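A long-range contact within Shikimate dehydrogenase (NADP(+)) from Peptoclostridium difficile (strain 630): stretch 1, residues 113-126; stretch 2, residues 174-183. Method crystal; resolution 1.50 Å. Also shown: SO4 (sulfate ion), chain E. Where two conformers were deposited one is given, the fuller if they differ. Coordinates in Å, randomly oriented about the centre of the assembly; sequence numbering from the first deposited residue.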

# COMPACT_ATOMS: atom_id res chain seq x y z
N ASN B 113 -2.63 17.86 18.11
CA ASN B 113 -2.23 19.23 17.77
C ASN B 113 -0.85 19.58 18.32
O ASN B 113 -0.67 20.64 18.92
N ILE B 114 0.11 18.69 18.13
CA ILE B 114 1.48 18.91 18.59
C ILE B 114 2.40 19.07 17.38
O ILE B 114 2.64 18.11 16.63
N ASP B 115 2.89 20.29 17.17
CA ASP B 115 3.82 20.59 16.09
C ASP B 115 5.21 20.54 16.71
O ASP B 115 5.48 21.27 17.66
N VAL B 116 6.09 19.70 16.17
CA VAL B 116 7.44 19.54 16.73
C VAL B 116 8.45 20.49 16.08
O VAL B 116 9.62 20.52 16.48
N GLN B 117 8.00 21.25 15.08
CA GLN B 117 8.85 22.22 14.37
C GLN B 117 9.61 23.13 15.33
O GLN B 117 9.02 23.80 16.16
N GLY B 118 10.94 23.14 15.19
CA GLY B 118 11.80 23.99 16.01
C GLY B 118 11.81 23.71 17.50
O GLY B 118 12.29 24.54 18.28
N LYS B 119 11.32 22.54 17.92
CA LYS B 119 11.28 22.22 19.34
C LYS B 119 12.44 21.33 19.80
O LYS B 119 13.28 20.92 19.01
N VAL B 120 12.49 21.10 21.10
CA VAL B 120 13.51 20.25 21.71
C VAL B 120 12.77 19.04 22.26
O VAL B 120 11.78 19.19 22.98
N ALA B 121 13.23 17.85 21.90
CA ALA B 121 12.58 16.62 22.36
C ALA B 121 13.58 15.59 22.82
O ALA B 121 14.74 15.55 22.37
N VAL B 122 13.11 14.74 23.73
CA VAL B 122 13.88 13.64 24.24
C VAL B 122 13.06 12.38 24.04
O VAL B 122 11.87 12.35 24.36
N ILE B 123 13.69 11.36 23.47
CA ILE B 123 13.08 10.04 23.33
C ILE B 123 13.70 9.14 24.39
O ILE B 123 14.94 9.07 24.49
N LEU B 124 12.86 8.46 25.16
CA LEU B 124 13.33 7.52 26.15
C LEU B 124 13.33 6.12 25.55
O LEU B 124 12.26 5.61 25.15
N GLY B 125 14.51 5.51 25.48
CA GLY B 125 14.66 4.15 24.97
C GLY B 125 15.23 4.07 23.58
O GLY B 125 15.27 5.07 22.85
N THR B 126 15.68 2.88 23.17
CA THR B 126 16.35 2.73 21.87
C THR B 126 15.87 1.61 20.93
O THR B 126 16.60 1.21 20.03
N LYS B 174 16.52 20.35 29.58
CA LYS B 174 15.22 20.99 29.61
C LYS B 174 14.73 21.05 28.16
O LYS B 174 15.49 21.43 27.26
N GLY B 175 13.49 20.67 27.91
CA GLY B 175 12.95 20.70 26.56
C GLY B 175 11.44 20.80 26.49
O GLY B 175 10.77 20.97 27.51
N ASP B 176 10.92 20.70 25.28
CA ASP B 176 9.48 20.78 25.03
C ASP B 176 8.78 19.45 25.22
O ASP B 176 7.79 19.36 25.95
N ILE B 177 9.29 18.42 24.56
CA ILE B 177 8.66 17.11 24.53
C ILE B 177 9.51 15.97 25.06
O ILE B 177 10.71 15.89 24.76
N ILE B 178 8.90 15.12 25.87
CA ILE B 178 9.56 13.89 26.32
C ILE B 178 8.62 12.74 25.92
O ILE B 178 7.43 12.71 26.29
N LEU B 179 9.18 11.82 25.15
CA LEU B 179 8.42 10.69 24.61
C LEU B 179 8.96 9.37 25.15
O LEU B 179 10.18 9.08 25.06
N ASN B 180 8.07 8.59 25.75
CA ASN B 180 8.44 7.29 26.28
C ASN B 180 8.30 6.17 25.25
O ASN B 180 7.18 5.78 24.89
N ALA B 181 9.44 5.65 24.80
CA ALA B 181 9.48 4.52 23.87
C ALA B 181 10.00 3.25 24.57
O ALA B 181 10.40 2.30 23.90
N THR B 182 9.98 3.24 25.91
CA THR B 182 10.44 2.09 26.69
C THR B 182 9.25 1.22 27.06
O THR B 182 8.11 1.68 27.02
N PRO B 183 9.50 -0.04 27.43
CA PRO B 183 8.38 -0.89 27.84
C PRO B 183 7.92 -0.63 29.29
O PRO B 183 7.08 -1.35 29.80

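Side-chain packing between two parallel neighbouring strands, 120-124 and 177-180, followed along stretch 2. K174 points away and offers mainly its backbone, K174 O lying 4.0 Å from V120 CG1. G175 has no side chain, and an ideal CB there would sit tightly against V120 CG1. D176 (chi1 m) points toward stretch 1, where its carboxylate accepts a hydrogen bond from the backbone (V120 N to D176 OD2, 2.9 Å) and also meets K119 CB, 3.3 Å from D176 OD2. I177 (m, t) buries the most surface: its CD1 reaches I114 CG2 and V116 CG1, each at 3.9 Å, while its CB lies 3.9 Å from A121 CB on the same sheet face. I178 (t, t) turns to the other face with V122 (t) and L124 (m, t); I178 CD1 is 4.0 Å from L124 CD2. L179 (t, t) returns to the face of I177, its CD2 4.4 Å from I123 CG2. N180 (t) brings OD1 to 4.1 Å from L124 CB, and the same OD1 accepts hydrogen bonds from T182 OG1 at 2.6 Å and T182 N at 3.0 Å. A181 CB points toward stretch 1, 4.1 Å from I123 CG2. T182 (p) places CG2 3.8 Å from G125 CA, where an ideal CB on G125 would clash. Beyond, T126 OG1 (chi1 p) donates to sulfate O4 at 2.9 Å.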

# COMPACT_ATOMS: atom_id res chain seq x y z
CB ASN B 113 -3.26 20.26 18.28
CG ASN B 113 -4.67 19.99 17.77
OD1 ASN B 113 -5.63 19.97 18.54
ND2 ASN B 113 -4.80 19.77 16.46
CB ILE B 114 1.99 17.76 19.48
CG1 ILE B 114 1.09 17.57 20.70
CG2 ILE B 114 3.42 18.03 19.92
CD1 ILE B 114 1.36 16.28 21.46
CB ASP B 115 3.53 21.98 15.51
CG ASP B 115 4.45 22.35 14.36
OD1 ASP B 115 5.03 21.45 13.71
OD2 ASP B 115 4.57 23.57 14.09
CB VAL B 116 7.94 18.08 16.62
CG1 VAL B 116 6.88 17.11 17.14
CG2 VAL B 116 8.30 17.72 15.19
CB GLN B 117 7.97 23.08 13.45
CG GLN B 117 8.68 24.24 12.77
CD GLN B 117 9.81 23.79 11.85
OE1 GLN B 117 9.77 22.70 11.29
NE2 GLN B 117 10.81 24.65 11.68
CB LYS B 119 9.94 21.59 19.69
CG LYS B 119 8.80 22.58 19.52
CD LYS B 119 7.49 22.02 20.02
CE LYS B 119 6.39 23.07 19.86
NZ LYS B 119 5.05 22.51 20.19
CB VAL B 120 14.25 20.97 22.87
CG1 VAL B 120 15.28 20.04 23.50
CG2 VAL B 120 14.91 22.25 22.37
CB ALA B 121 11.70 16.03 21.26
CB VAL B 122 14.17 13.79 25.74
CG1 VAL B 122 14.79 12.51 26.31
CG2 VAL B 122 15.08 14.98 25.97
CB ILE B 123 13.35 9.40 21.96
CG1 ILE B 123 12.69 10.21 20.85
CG2 ILE B 123 12.83 7.96 21.96
CD1 ILE B 123 13.15 9.85 19.45
CB LEU B 124 12.42 7.51 27.37
CG LEU B 124 12.18 8.85 28.06
CD1 LEU B 124 11.16 8.66 29.17
CD2 LEU B 124 13.50 9.39 28.59
CB THR B 126 17.88 2.56 22.08
OG1 THR B 126 18.13 1.43 22.94
CG2 THR B 126 18.47 3.81 22.72
CB LYS B 174 15.32 22.39 30.22
CG LYS B 174 16.06 22.41 31.56
CD LYS B 174 16.22 23.81 32.15
CE LYS B 174 14.97 24.32 32.86
NZ LYS B 174 13.80 24.55 31.97
CB ASP B 176 9.23 21.25 23.59
CG ASP B 176 9.74 22.65 23.35
OD1 ASP B 176 9.09 23.59 23.85
OD2 ASP B 176 10.75 22.81 22.64
CB ILE B 177 8.31 16.73 23.06
CG1 ILE B 177 7.29 17.72 22.48
CG2 ILE B 177 7.80 15.30 22.96
CD1 ILE B 177 7.20 17.67 20.97
CB ILE B 178 9.95 13.89 27.81
CG1 ILE B 178 10.78 12.64 28.14
CG2 ILE B 178 8.74 14.03 28.72
CD1 ILE B 178 11.44 12.71 29.51
CB LEU B 179 8.47 10.75 23.09
CG LEU B 179 7.67 9.68 22.32
CD1 LEU B 179 7.19 10.20 20.98
CD2 LEU B 179 8.47 8.40 22.14
CB ASN B 180 7.57 6.91 27.48
CG ASN B 180 7.91 5.53 28.01
OD1 ASN B 180 9.09 5.17 28.09
ND2 ASN B 180 6.90 4.75 28.36
CB ALA B 181 10.34 4.84 22.67
CB THR B 182 11.14 2.51 28.00
OG1 THR B 182 10.18 2.95 28.98
CG2 THR B 182 12.18 3.60 27.76
CB PRO B 183 8.94 -2.30 27.69
CG PRO B 183 10.41 -2.16 27.88
CD PRO B 183 10.78 -0.78 27.40
S SO4 E . 17.10 1.81 26.92
O1 SO4 E . 16.62 3.13 27.38
O2 SO4 E . 17.85 1.17 28.02
O3 SO4 E . 15.95 0.97 26.53
O4 SO4 E . 17.99 1.97 25.75